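Local coordinates for protein lectin (Cicer arietinum, PDB 3V6N) that agglutinates red blood cells, probably by binding sugars, and holds calcium and sodium ions in the central channel of its four-bladed beta-propeller, at residues Ala122-Thr127 and Glu131-Lys136; Ser175-His180 and Glu184-Lys189; Cys66-Asp69 and Ala75-Phe78; Tyr140-Tyr145 and Leu150-Lys155. All coordinates share one frame; numbering follows the deposited sequence.

Contact 1 of 4, residues Ala122-Thr127 and Glu131-Lys136; sequences AAFRST and EVYLFK. With NA (sodium ion), chain G; SO4 (sulfate ion), chain H.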
loop_
_atom_site.group_PDB
_atom_site.type_symbol
_atom_site.label_atom_id
_atom_site.label_comp_id
_atom_site.label_asym_id
_atom_site.label_seq_id
_atom_site.Cartn_x
_atom_site.Cartn_y
_atom_site.Cartn_z
ATOM N N ALA A 122 17.824 -0.279 -4.208
ATOM C CA ALA A 122 18.829 -0.292 -3.150
ATOM C C ALA A 122 19.185 1.140 -2.771
ATOM O O ALA A 122 19.010 2.065 -3.572
ATOM C CB ALA A 122 20.088 -1.053 -3.593
ATOM N N ALA A 123 19.672 1.324 -1.543
ATOM C CA ALA A 123 20.026 2.647 -1.061
ATOM C C ALA A 123 21.021 2.533 0.065
ATOM O O ALA A 123 20.995 1.558 0.825
ATOM C CB ALA A 123 18.786 3.384 -0.588
ATOM N N PHE A 124 21.914 3.511 0.174
ATOM C CA PHE A 124 22.734 3.596 1.374
ATOM C C PHE A 124 23.064 5.029 1.792
ATOM O O PHE A 124 23.167 5.927 0.955
ATOM C CB PHE A 124 23.985 2.686 1.329
ATOM C CG PHE A 124 25.073 3.152 0.396
ATOM C CD1 PHE A 124 25.168 2.637 -0.894
ATOM C CD2 PHE A 124 26.042 4.049 0.829
ATOM C CE1 PHE A 124 26.183 3.036 -1.749
ATOM C CE2 PHE A 124 27.066 4.458 -0.029
ATOM C CZ PHE A 124 27.138 3.944 -1.315
ATOM N N ARG A 125 23.204 5.202 3.099
ATOM C CA ARG A 125 23.454 6.495 3.723
ATOM C C ARG A 125 24.905 6.931 3.527
ATOM O O ARG A 125 25.825 6.196 3.887
ATOM C CB ARG A 125 23.093 6.409 5.224
ATOM C CG ARG A 125 23.342 7.651 6.050
ATOM C CD ARG A 125 22.329 8.750 5.779
ATOM N NE ARG A 125 22.327 9.694 6.894
ATOM C CZ ARG A 125 23.074 10.793 6.966
ATOM N NH1 ARG A 125 23.914 11.118 5.977
ATOM N NH2 ARG A 125 22.989 11.564 8.041
ATOM N N SER A 126 25.104 8.114 2.945
ATOM C CA SER A 126 26.448 8.700 2.805
ATOM C C SER A 126 27.056 9.123 4.146
ATOM O O SER A 126 26.335 9.302 5.131
ATOM C CB SER A 126 26.400 9.924 1.869
ATOM O OG SER A 126 27.684 10.511 1.703
ATOM N N THR A 127 28.383 9.275 4.191
ATOM C CA THR A 127 29.032 9.959 5.327
ATOM C C THR A 127 28.847 11.481 5.253
ATOM O O THR A 127 28.955 12.170 6.270
ATOM C CB THR A 127 30.546 9.664 5.413
ATOM O OG1 THR A 127 31.146 9.855 4.121
ATOM C CG2 THR A 127 30.792 8.229 5.882
ATOM N N GLU A 131 23.168 13.135 3.146
ATOM C CA GLU A 131 23.092 12.604 1.787
ATOM C C GLU A 131 22.863 11.096 1.748
ATOM O O GLU A 131 23.262 10.388 2.662
ATOM C CB GLU A 131 24.331 13.016 0.977
ATOM C CG GLU A 131 24.478 14.538 0.897
ATOM C CD GLU A 131 25.528 15.014 -0.091
ATOM O OE1 GLU A 131 26.111 14.191 -0.840
ATOM O OE2 GLU A 131 25.774 16.237 -0.121
ATOM N N VAL A 132 22.200 10.644 0.682
ATOM C CA VAL A 132 21.843 9.248 0.451
ATOM C C VAL A 132 22.035 8.899 -1.019
ATOM O O VAL A 132 21.699 9.689 -1.899
ATOM C CB VAL A 132 20.359 8.972 0.792
ATOM C CG1 VAL A 132 20.064 7.477 0.737
ATOM C CG2 VAL A 132 20.018 9.518 2.164
ATOM N N TYR A 133 22.574 7.712 -1.278
ATOM C CA TYR A 133 22.650 7.191 -2.626
ATOM C C TYR A 133 21.528 6.187 -2.863
ATOM O O TYR A 133 21.288 5.315 -2.031
ATOM C CB TYR A 133 24.012 6.551 -2.863
ATOM C CG TYR A 133 25.165 7.531 -2.817
ATOM C CD1 TYR A 133 25.504 8.274 -3.949
ATOM C CD2 TYR A 133 25.904 7.725 -1.655
ATOM C CE1 TYR A 133 26.553 9.168 -3.928
ATOM C CE2 TYR A 133 26.971 8.622 -1.623
ATOM C CZ TYR A 133 27.281 9.338 -2.767
ATOM O OH TYR A 133 28.317 10.227 -2.783
ATOM N N LEU A 134 20.839 6.315 -3.993
ATOM C CA LEU A 134 19.728 5.430 -4.324
ATOM C C LEU A 134 19.917 4.840 -5.708
ATOM O O LEU A 134 20.388 5.529 -6.619
ATOM C CB LEU A 134 18.373 6.154 -4.224
ATOM C CG LEU A 134 18.098 6.792 -2.857
ATOM C CD1 LEU A 134 18.420 8.272 -2.946
ATOM C CD2 LEU A 134 16.661 6.598 -2.398
ATOM N N PHE A 135 19.539 3.574 -5.862
ATOM C CA PHE A 135 19.854 2.827 -7.082
ATOM C C PHE A 135 18.597 2.250 -7.704
ATOM O O PHE A 135 17.772 1.647 -6.990
ATOM C CB PHE A 135 20.864 1.691 -6.795
ATOM C CG PHE A 135 22.173 2.167 -6.230
ATOM C CD1 PHE A 135 23.217 2.528 -7.068
ATOM C CD2 PHE A 135 22.358 2.270 -4.847
ATOM C CE1 PHE A 135 24.427 2.984 -6.550
ATOM C CE2 PHE A 135 23.571 2.716 -4.325
ATOM C CZ PHE A 135 24.610 3.072 -5.178
ATOM N N LYS A 136 18.468 2.417 -9.026
ATOM C CA LYS A 136 17.390 1.773 -9.795
ATOM C C LYS A 136 17.906 1.392 -11.181
ATOM O O LYS A 136 18.403 2.250 -11.924
ATOM C CB LYS A 136 16.134 2.672 -9.893
ATOM C CG LYS A 136 14.963 2.089 -10.707
ATOM C CD LYS A 136 14.432 0.795 -10.107
ATOM C CE LYS A 136 13.241 0.212 -10.870
ATOM N NZ LYS A 136 11.985 0.941 -10.509
HETATM NA NA NA G . 19.957 0.069 2.275
HETATM S S SO4 H . 29.419 10.355 -6.240
HETATM O O1 SO4 H . 30.654 10.590 -7.017
HETATM O O2 SO4 H . 29.483 11.060 -4.950
HETATM O O3 SO4 H . 28.273 10.827 -7.025
HETATM O O4 SO4 H . 29.431 8.899 -6.041
HETATM O O HOH W 1 27.491 11.849 -0.423
#
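The side chain of Phe124 is set between its backbone N and carbonyl carbon (chi1 72°), and this swings its ring across to Tyr133 and Phe135. Those two have CG beside their own backbone N. CE2 of Phe124 comes 3.8 Å from CD2 of Tyr133, while CB of Tyr133 sits over the rim of one face of the Phe124 ring. The two planes are inclined at 36°. On its other flank Phe124 meets Phe135 rim to rim, CE1 to CE2 at 3.7 Å. Strands 122-125 and 131-136 form an antiparallel hairpin, the two inner strands of one hemopexin blade. Phe124 and Tyr133 are a hydrogen-bonded pair, with N and O of each residue bound to the other. The carbonyl O of Ala123 turns into the propeller channel and binds the sodium ion at 2.3 Å, beside the carbonyls of Ala9, Ser67 and Ala176. At the loop end, Ser126 N donates to Glu131 O (2.9 Å). One water joins Ser126 OG, Glu131 OE1 and Tyr133 OH. Ser126 OG is also bonded to Lys128 N. Glu131 OE1 also makes a salt bridge to Arg142. Tyr133 OH donates to sulfate O2 at 2.6 Å, and the sulfate probably comes from crystallisation liquor.

Contact 2 of 4, residues Ser175-His180 and Glu184-Lys189; sequences SAFASH and EAYLFK. With NA (sodium ion), chain G.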
loop_
_atom_site.group_PDB
_atom_site.type_symbol
_atom_site.label_atom_id
_atom_site.label_comp_id
_atom_site.label_asym_id
_atom_site.label_seq_id
_atom_site.Cartn_x
_atom_site.Cartn_y
_atom_site.Cartn_z
ATOM N N SER A 175 20.422 -4.682 -3.027
ATOM C CA SER A 175 20.424 -4.247 -1.644
ATOM C C SER A 175 21.770 -3.636 -1.269
ATOM O O SER A 175 22.779 -3.946 -1.897
ATOM C CB SER A 175 20.143 -5.458 -0.755
ATOM O OG SER A 175 20.164 -5.083 0.586
ATOM N N ALA A 176 21.781 -2.780 -0.246
ATOM C CA ALA A 176 22.995 -2.117 0.242
ATOM C C ALA A 176 22.844 -1.569 1.673
ATOM O O ALA A 176 21.723 -1.250 2.115
ATOM C CB ALA A 176 23.395 -0.980 -0.695
ATOM N N PHE A 177 23.961 -1.478 2.390
ATOM C CA PHE A 177 24.030 -0.687 3.610
ATOM C C PHE A 177 25.413 -0.083 3.821
ATOM O O PHE A 177 26.424 -0.593 3.312
ATOM C CB PHE A 177 23.479 -1.418 4.874
ATOM C CG PHE A 177 24.383 -2.497 5.451
ATOM C CD1 PHE A 177 24.246 -3.828 5.059
ATOM C CD2 PHE A 177 25.308 -2.193 6.461
ATOM C CE1 PHE A 177 25.043 -4.829 5.613
ATOM C CE2 PHE A 177 26.102 -3.187 7.026
ATOM C CZ PHE A 177 25.971 -4.509 6.611
ATOM N N ALA A 178 25.438 1.038 4.530
ATOM C CA ALA A 178 26.682 1.720 4.815
ATOM C C ALA A 178 27.291 1.115 6.085
ATOM O O ALA A 178 26.583 0.748 7.004
ATOM C CB ALA A 178 26.438 3.217 4.979
ATOM N N SER A 179 28.603 0.981 6.113
ATOM C CA SER A 179 29.283 0.422 7.270
ATOM C C SER A 179 29.414 1.479 8.348
ATOM O O SER A 179 29.309 2.686 8.069
ATOM C CB SER A 179 30.681 -0.033 6.869
ATOM O OG SER A 179 31.344 -0.703 7.926
ATOM N N HIS A 180 29.644 1.016 9.577
ATOM C CA HIS A 180 30.050 1.896 10.663
ATOM C C HIS A 180 31.474 2.373 10.463
ATOM O O HIS A 180 31.855 3.412 10.992
ATOM C CB HIS A 180 29.891 1.197 12.016
ATOM C CG HIS A 180 28.447 0.949 12.408
ATOM N ND1 HIS A 180 27.738 1.818 13.173
ATOM C CD2 HIS A 180 27.580 -0.098 12.101
ATOM C CE1 HIS A 180 26.493 1.341 13.364
ATOM N NE2 HIS A 180 26.390 0.170 12.704
ATOM N N GLU A 184 32.891 3.235 4.000
ATOM C CA GLU A 184 32.677 1.895 3.456
ATOM C C GLU A 184 31.197 1.567 3.410
ATOM O O GLU A 184 30.401 2.072 4.214
ATOM C CB GLU A 184 33.421 0.816 4.250
ATOM C CG GLU A 184 34.924 0.834 4.040
ATOM C CD GLU A 184 35.644 -0.334 4.681
ATOM O OE1 GLU A 184 35.008 -1.344 5.098
ATOM O OE2 GLU A 184 36.885 -0.240 4.747
ATOM N N ALA A 185 30.851 0.719 2.452
ATOM C CA ALA A 185 29.491 0.304 2.217
ATOM C C ALA A 185 29.525 -1.100 1.626
ATOM O O ALA A 185 30.526 -1.508 1.013
ATOM C CB ALA A 185 28.803 1.277 1.273
ATOM N N TYR A 186 28.437 -1.835 1.827
ATOM C CA TYR A 186 28.277 -3.157 1.262
ATOM C C TYR A 186 27.203 -3.119 0.181
ATOM O O TYR A 186 26.145 -2.510 0.364
ATOM C CB TYR A 186 27.884 -4.169 2.338
ATOM C CG TYR A 186 28.916 -4.356 3.439
ATOM C CD1 TYR A 186 29.863 -5.386 3.378
ATOM C CD2 TYR A 186 28.947 -3.503 4.540
ATOM C CE1 TYR A 186 30.808 -5.556 4.389
ATOM C CE2 TYR A 186 29.886 -3.668 5.542
ATOM C CZ TYR A 186 30.806 -4.697 5.468
ATOM O OH TYR A 186 31.722 -4.846 6.482
ATOM N N LEU A 187 27.488 -3.761 -0.940
ATOM C CA LEU A 187 26.526 -3.919 -2.032
ATOM C C LEU A 187 26.190 -5.390 -2.146
ATOM O O LEU A 187 27.058 -6.227 -2.008
ATOM C CB LEU A 187 27.108 -3.407 -3.358
ATOM C CG LEU A 187 27.803 -2.034 -3.373
ATOM C CD1 LEU A 187 28.299 -1.717 -4.785
ATOM C CD2 LEU A 187 26.890 -0.917 -2.861
ATOM N N PHE A 188 24.931 -5.710 -2.391
ATOM C CA PHE A 188 24.522 -7.109 -2.512
ATOM C C PHE A 188 23.842 -7.381 -3.847
ATOM O O PHE A 188 23.104 -6.534 -4.367
ATOM C CB PHE A 188 23.601 -7.509 -1.344
ATOM C CG PHE A 188 24.236 -7.316 0.015
ATOM C CD1 PHE A 188 24.014 -6.154 0.745
ATOM C CD2 PHE A 188 25.074 -8.292 0.552
ATOM C CE1 PHE A 188 24.609 -5.971 1.995
ATOM C CE2 PHE A 188 25.683 -8.116 1.790
ATOM C CZ PHE A 188 25.448 -6.952 2.516
ATOM N N LYS A 189 24.097 -8.571 -4.384
ATOM C CA LYS A 189 23.381 -9.085 -5.546
ATOM C C LYS A 189 23.486 -10.617 -5.597
ATOM O O LYS A 189 24.592 -11.178 -5.707
ATOM C CB LYS A 189 23.905 -8.461 -6.847
ATOM C CG LYS A 189 23.026 -8.751 -8.057
ATOM C CD LYS A 189 23.506 -7.934 -9.241
ATOM C CE LYS A 189 22.462 -7.815 -10.341
ATOM N NZ LYS A 189 23.070 -6.904 -11.355
HETATM NA NA NA G . 19.957 0.069 2.275
HETATM O O HOH W 2 33.214 -2.440 6.784
HETATM O O HOH W 3 30.237 4.587 5.616
#
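Ser175 and Phe188 pair at the end of an antiparallel beta hairpin nearer the calcium site, the two inner strands of a hemopexin-type propeller blade. Backbone bonds set the register. Phe188 N donates to Ser175 O, and Phe177 and Tyr186 exchange two bonds. The one from Tyr186 N to Phe177 O is short and almost straight (2.8 Å, 173° at the hydrogen). Ser179 N reaches Glu184 O beyond the last pair, with the donor lying above the carbonyl plane.

Aromatic packing fills the face that carries Phe177, Tyr186 and Phe188. Phe177 has its CG between backbone N and carbonyl carbon (chi1 75°), which carries the ring over to the partner strand. CD2 of Tyr186 lies over the rim of one Phe177 face, 3.8 Å from CZ of Phe177. The two planes are 29° apart but slid, so overlap is slight. Phe188 meets Phe177 rim to rim, with CE1 of Phe188 3.8 Å from CD1 of Phe177. Tyr31 adds an edge-to-face ring contact to Phe177.

Apolar contact on the other face is small. CB of Ala176 touches CD2 of Leu187 at 4.1 Å.

Metal binding uses the backbone. Ala176 O holds the sodium ion at 2.2 Å, together with the carbonyls of Ala9, Ser67 and Ala123.

Water closes the loop end. One molecule bridges Ser179 O and Glu184 O. A second is hydrogen-bonded to Ser179 OG, Glu184 OE1 and Tyr186 OH. Ser179 OG is also hydrogen-bonded to Lys181 N, and Tyr186 OH to Tyr216 OH. The second water donates to Glu184 OE1 at 2.7 Å.

Contact 3 of 4, residues Cys66-Asp69 and Ala75-Phe78; sequences CSFD and AFIF. With NA (sodium ion), chain G.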
loop_
_atom_site.group_PDB
_atom_site.type_symbol
_atom_site.label_atom_id
_atom_site.label_comp_id
_atom_site.label_asym_id
_atom_site.label_seq_id
_atom_site.Cartn_x
_atom_site.Cartn_y
_atom_site.Cartn_z
ATOM N N CYS A 66 13.644 -1.948 -0.185
ATOM C CA CYS A 66 14.716 -0.968 -0.137
ATOM C C CYS A 66 14.652 -0.248 1.205
ATOM O O CYS A 66 13.563 -0.059 1.762
ATOM C CB CYS A 66 14.578 0.058 -1.279
ATOM S SG CYS A 66 15.889 1.317 -1.374
ATOM N N SER A 67 15.802 0.172 1.723
ATOM C CA SER A 67 15.798 1.086 2.885
ATOM C C SER A 67 17.122 1.735 3.172
ATOM O O SER A 67 18.169 1.327 2.624
ATOM C CB SER A 67 15.258 0.426 4.145
ATOM O OG SER A 67 15.933 -0.754 4.425
ATOM N N PHE A 68 17.065 2.776 3.997
ATOM C CA PHE A 68 18.269 3.465 4.458
ATOM C C PHE A 68 18.072 4.129 5.803
ATOM O O PHE A 68 17.024 4.688 6.076
ATOM C CB PHE A 68 18.815 4.489 3.432
ATOM C CG PHE A 68 17.826 5.552 2.977
ATOM C CD1 PHE A 68 17.760 6.784 3.612
ATOM C CD2 PHE A 68 17.038 5.362 1.828
ATOM C CE1 PHE A 68 16.886 7.776 3.166
ATOM C CE2 PHE A 68 16.170 6.349 1.371
ATOM C CZ PHE A 68 16.092 7.559 2.040
ATOM N N ASP A 69 19.114 4.049 6.616
ATOM C CA ASP A 69 19.266 4.809 7.848
ATOM C C ASP A 69 19.267 6.294 7.540
ATOM O O ASP A 69 19.784 6.732 6.495
ATOM C CB ASP A 69 20.607 4.436 8.499
ATOM C CG ASP A 69 20.748 4.980 9.912
ATOM O OD1 ASP A 69 19.789 4.835 10.724
ATOM O OD2 ASP A 69 21.823 5.548 10.215
ATOM N N ALA A 75 14.575 5.320 9.994
ATOM C CA ALA A 75 14.926 4.805 8.660
ATOM C C ALA A 75 13.774 4.960 7.660
ATOM O O ALA A 75 12.612 4.931 8.051
ATOM C CB ALA A 75 15.318 3.344 8.767
ATOM N N PHE A 76 14.106 5.144 6.381
ATOM C CA PHE A 76 13.115 5.075 5.313
ATOM C C PHE A 76 13.062 3.628 4.864
ATOM O O PHE A 76 14.100 2.978 4.688
ATOM C CB PHE A 76 13.456 5.990 4.120
ATOM C CG PHE A 76 12.960 7.417 4.271
ATOM C CD1 PHE A 76 11.636 7.749 3.999
ATOM C CD2 PHE A 76 13.827 8.426 4.688
ATOM C CE1 PHE A 76 11.179 9.053 4.158
ATOM C CE2 PHE A 76 13.385 9.731 4.857
ATOM C CZ PHE A 76 12.055 10.050 4.590
ATOM N N ILE A 77 11.855 3.111 4.714
ATOM C CA ILE A 77 11.673 1.752 4.199
ATOM C C ILE A 77 10.788 1.869 2.954
ATOM O O ILE A 77 10.023 2.824 2.828
ATOM C CB ILE A 77 11.086 0.795 5.280
ATOM C CG1 ILE A 77 9.718 1.308 5.754
ATOM C CG2 ILE A 77 12.077 0.630 6.448
ATOM C CD1 ILE A 77 8.913 0.296 6.545
ATOM N N PHE A 78 10.917 0.937 2.020
ATOM C CA PHE A 78 10.135 0.976 0.786
ATOM C C PHE A 78 9.511 -0.375 0.490
ATOM O O PHE A 78 10.036 -1.400 0.901
ATOM C CB PHE A 78 11.010 1.351 -0.415
ATOM C CG PHE A 78 11.632 2.717 -0.323
ATOM C CD1 PHE A 78 11.158 3.753 -1.101
ATOM C CD2 PHE A 78 12.692 2.962 0.548
ATOM C CE1 PHE A 78 11.742 5.010 -1.027
ATOM C CE2 PHE A 78 13.283 4.211 0.628
ATOM C CZ PHE A 78 12.807 5.235 -0.163
HETATM NA NA NA G . 19.957 0.069 2.275
#
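Phe68 and Phe76 lie side by side: CB of Phe76 stands over one face of the Phe68 ring, 3.9 Å from its centroid, in a CH-pi contact. The ring of Phe76 follows alongside, its CD2 3.5 Å from CE1 of Phe68, with the planes inclined at 37°. CE2 of Phe78 meets CE2 of Phe68 at 3.7 Å. The sulfur of Cys66 joins this apolar face obliquely, SG lying 4.7 Å from the centroid of the Phe78 ring. SG is placed there because it points away from the backbone N (chi1 -178°). Phe68 and Phe76 are a hydrogen-bonded pair, Phe76 N donating to Phe68 O at 3.0 Å. Phe78 N donates to Cys66 O through a bent bond. These strands, 66-69 and 74-79, form the inner antiparallel hairpin of a propeller blade. Further out, Ala123 of the next blade packs on both Cys66 and Phe68. Asp69 lies on the other face and its OD1 is hydrogen-bonded to Tyr88 OH. Ser67 O binds the sodium ion at 2.2 Å, alongside Ala9, Ala123 and Ala176. The ion is thus held at this blade by a main-chain carbonyl, a neutral ligand, and its charge is probably shared among several such dipoles.

Contact 4 of 4, residues Tyr140-Tyr145 and Leu150-Lys155; sequences YARIDY and LVQNIK. With SO4 (sulfate ion), chain H.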
loop_
_atom_site.group_PDB
_atom_site.type_symbol
_atom_site.label_atom_id
_atom_site.label_comp_id
_atom_site.label_asym_id
_atom_site.label_seq_id
_atom_site.Cartn_x
_atom_site.Cartn_y
_atom_site.Cartn_z
ATOM N N TYR A 140 21.809 5.735 -10.707
ATOM C CA TYR A 140 21.844 6.100 -9.296
ATOM C C TYR A 140 21.487 7.565 -9.107
ATOM O O TYR A 140 21.665 8.374 -10.011
ATOM C CB TYR A 140 23.194 5.750 -8.650
ATOM C CG TYR A 140 24.301 6.779 -8.791
ATOM C CD1 TYR A 140 25.046 6.875 -9.973
ATOM C CD2 TYR A 140 24.629 7.619 -7.729
ATOM C CE1 TYR A 140 26.069 7.807 -10.107
ATOM C CE2 TYR A 140 25.648 8.554 -7.839
ATOM C CZ TYR A 140 26.371 8.651 -9.025
ATOM O OH TYR A 140 27.382 9.602 -9.141
ATOM N N ALA A 141 20.980 7.890 -7.920
ATOM C CA ALA A 141 20.603 9.242 -7.582
ATOM C C ALA A 141 21.215 9.601 -6.244
ATOM O O ALA A 141 21.504 8.734 -5.402
ATOM C CB ALA A 141 19.091 9.385 -7.537
ATOM N N ARG A 142 21.432 10.887 -6.054
ATOM C CA ARG A 142 22.062 11.354 -4.854
ATOM C C ARG A 142 21.167 12.455 -4.308
ATOM O O ARG A 142 20.950 13.458 -4.983
ATOM C CB ARG A 142 23.459 11.855 -5.190
ATOM C CG ARG A 142 24.259 12.379 -4.020
ATOM C CD ARG A 142 25.629 12.832 -4.522
ATOM N NE ARG A 142 26.340 13.573 -3.486
ATOM C CZ ARG A 142 27.412 14.329 -3.704
ATOM N NH1 ARG A 142 27.916 14.449 -4.927
ATOM N NH2 ARG A 142 27.981 14.966 -2.691
ATOM N N ILE A 143 20.616 12.239 -3.114
ATOM C CA ILE A 143 19.638 13.161 -2.519
ATOM C C ILE A 143 20.059 13.617 -1.136
ATOM O O ILE A 143 20.918 13.008 -0.506
ATOM C CB ILE A 143 18.215 12.545 -2.407
ATOM C CG1 ILE A 143 18.169 11.456 -1.310
ATOM C CG2 ILE A 143 17.771 12.000 -3.757
ATOM C CD1 ILE A 143 16.787 11.152 -0.758
ATOM N N ASP A 144 19.450 14.702 -0.682
ATOM C CA ASP A 144 19.574 15.155 0.698
ATOM C C ASP A 144 18.200 14.897 1.295
ATOM O O ASP A 144 17.213 15.506 0.861
ATOM C CB ASP A 144 19.940 16.648 0.740
ATOM C CG ASP A 144 20.058 17.204 2.158
ATOM O OD1 ASP A 144 19.235 16.898 3.039
ATOM O OD2 ASP A 144 20.981 17.990 2.394
ATOM N N TYR A 145 18.119 13.988 2.263
ATOM C CA TYR A 145 16.804 13.654 2.845
ATOM C C TYR A 145 16.234 14.771 3.763
ATOM O O TYR A 145 15.028 14.869 3.927
ATOM C CB TYR A 145 16.816 12.267 3.540
ATOM C CG TYR A 145 17.463 12.282 4.910
ATOM C CD1 TYR A 145 18.774 11.833 5.093
ATOM C CD2 TYR A 145 16.768 12.784 6.018
ATOM C CE1 TYR A 145 19.371 11.878 6.345
ATOM C CE2 TYR A 145 17.357 12.839 7.268
ATOM C CZ TYR A 145 18.655 12.386 7.424
ATOM O OH TYR A 145 19.220 12.440 8.685
ATOM N N LEU A 150 17.157 16.652 -4.781
ATOM C CA LEU A 150 18.058 15.970 -5.694
ATOM C C LEU A 150 19.319 16.815 -5.863
ATOM O O LEU A 150 19.251 17.948 -6.313
ATOM C CB LEU A 150 17.338 15.735 -7.029
ATOM C CG LEU A 150 17.973 14.901 -8.136
ATOM C CD1 LEU A 150 17.898 13.404 -7.805
ATOM C CD2 LEU A 150 17.235 15.215 -9.438
ATOM N N VAL A 151 20.463 16.257 -5.480
ATOM C CA VAL A 151 21.728 17.000 -5.419
ATOM C C VAL A 151 22.425 17.152 -6.782
ATOM O O VAL A 151 23.162 18.119 -6.992
ATOM C CB VAL A 151 22.698 16.361 -4.398
ATOM C CG1 VAL A 151 24.135 16.816 -4.645
ATOM C CG2 VAL A 151 22.258 16.681 -2.970
ATOM N N GLN A 152 22.200 16.203 -7.692
ATOM C CA GLN A 152 22.796 16.259 -9.028
ATOM C C GLN A 152 21.918 15.449 -9.987
ATOM O O GLN A 152 21.043 14.714 -9.542
ATOM C CB GLN A 152 24.232 15.686 -8.997
ATOM C CG GLN A 152 24.299 14.180 -8.755
ATOM C CD GLN A 152 25.640 13.667 -8.223
ATOM O OE1 GLN A 152 25.957 12.488 -8.383
ATOM N NE2 GLN A 152 26.418 14.532 -7.577
ATOM N N ASN A 153 22.159 15.566 -11.288
ATOM C CA ASN A 153 21.474 14.710 -12.254
ATOM C C ASN A 153 21.612 13.201 -11.985
ATOM O O ASN A 153 22.645 12.726 -11.497
ATOM C CB ASN A 153 21.956 15.032 -13.666
ATOM C CG ASN A 153 21.566 16.434 -14.107
ATOM O OD1 ASN A 153 20.749 17.108 -13.461
ATOM N ND2 ASN A 153 22.163 16.888 -15.203
ATOM N N ILE A 154 20.552 12.462 -12.288
ATOM C CA ILE A 154 20.577 11.002 -12.245
ATOM C C ILE A 154 21.615 10.494 -13.257
ATOM O O ILE A 154 21.631 10.938 -14.396
ATOM C CB ILE A 154 19.165 10.434 -12.516
ATOM C CG1 ILE A 154 18.205 10.885 -11.408
ATOM C CG2 ILE A 154 19.178 8.909 -12.566
ATOM C CD1 ILE A 154 16.748 10.899 -11.821
ATOM N N LYS A 155 22.493 9.589 -12.836
ATOM C CA LYS A 155 23.622 9.155 -13.679
ATOM C C LYS A 155 23.729 7.638 -13.744
ATOM O O LYS A 155 23.185 6.944 -12.885
ATOM C CB LYS A 155 24.932 9.708 -13.119
ATOM C CG LYS A 155 25.185 11.167 -13.438
ATOM C CD LYS A 155 26.351 11.722 -12.631
ATOM C CE LYS A 155 26.821 13.061 -13.202
ATOM N NZ LYS A 155 27.515 13.899 -12.180
HETATM S S SO4 H . 29.419 10.355 -6.240
HETATM O O1 SO4 H . 30.654 10.590 -7.017
HETATM O O2 SO4 H . 29.483 11.060 -4.950
HETATM O O3 SO4 H . 28.273 10.827 -7.025
HETATM O O4 SO4 H . 29.431 8.899 -6.041
HETATM O O HOH W 4 23.572 10.814 -9.576
HETATM O O HOH W 5 21.303 12.360 -8.402
#
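Tyr140 and Lys155 pair at one end of the outer hairpin of a hemopexin blade, where strand 139-144 meets the edge strand 149-156. Between Tyr140 and Ile143 the register slips by two residues, and the pairing is broken into two short ladders. Two waters lie between the strands here. One is in reach of Tyr140 O and Asn153 O. The other accepts from Arg142 N at 2.8 Å and is close to Gln152 O. Past the break, Val151 N is bonded to Arg142 O (2.9 Å). CB of Ala141 is a small bump that faces two larger ones, CD1 of Leu150 and CG1 of Ile154, each 4.2 Å away. CG2 of Ile143 extends the same patch to CD1 of Leu150. On the other side, Arg142 runs out straight from CG to NE (chi2 180°), and CG1 of Val151 rests over the rim of one guanidinium face. Gln152 leans across between Arg142 and Tyr140, its amide nearly perpendicular to the guanidinium. Arg142 NE is held by a salt bridge to Glu131. CB of Lys155 fits beside the Tyr140 ring, 3.7 Å from CE1. At the hydroxyl end of that ring, Tyr140 OH donates to sulfate O3 at 2.6 Å.

Overall arrangement
From the N terminus, contact 3 comes first and closes a short hairpin loop in the blade of strand 66-69. Contact 1 follows, closing the inner hairpin of the blade of strand 122-125. Contact 4 closes the outer hairpin of that same blade, and contact 2 the inner hairpin of the blade of strand 175-178. The four run in series; none nests in or crosses another. Contacts 1 and 4 share a sheet through neighbouring strands 131-136 and 139-144, and both reach the sulfate. Contacts 1, 2 and 3 meet round the sodium ion on the propeller axis. Contact 1 touches both 2 and 3, whereas contact 4 lies outward, its centre about 18 Å from that of contact 2.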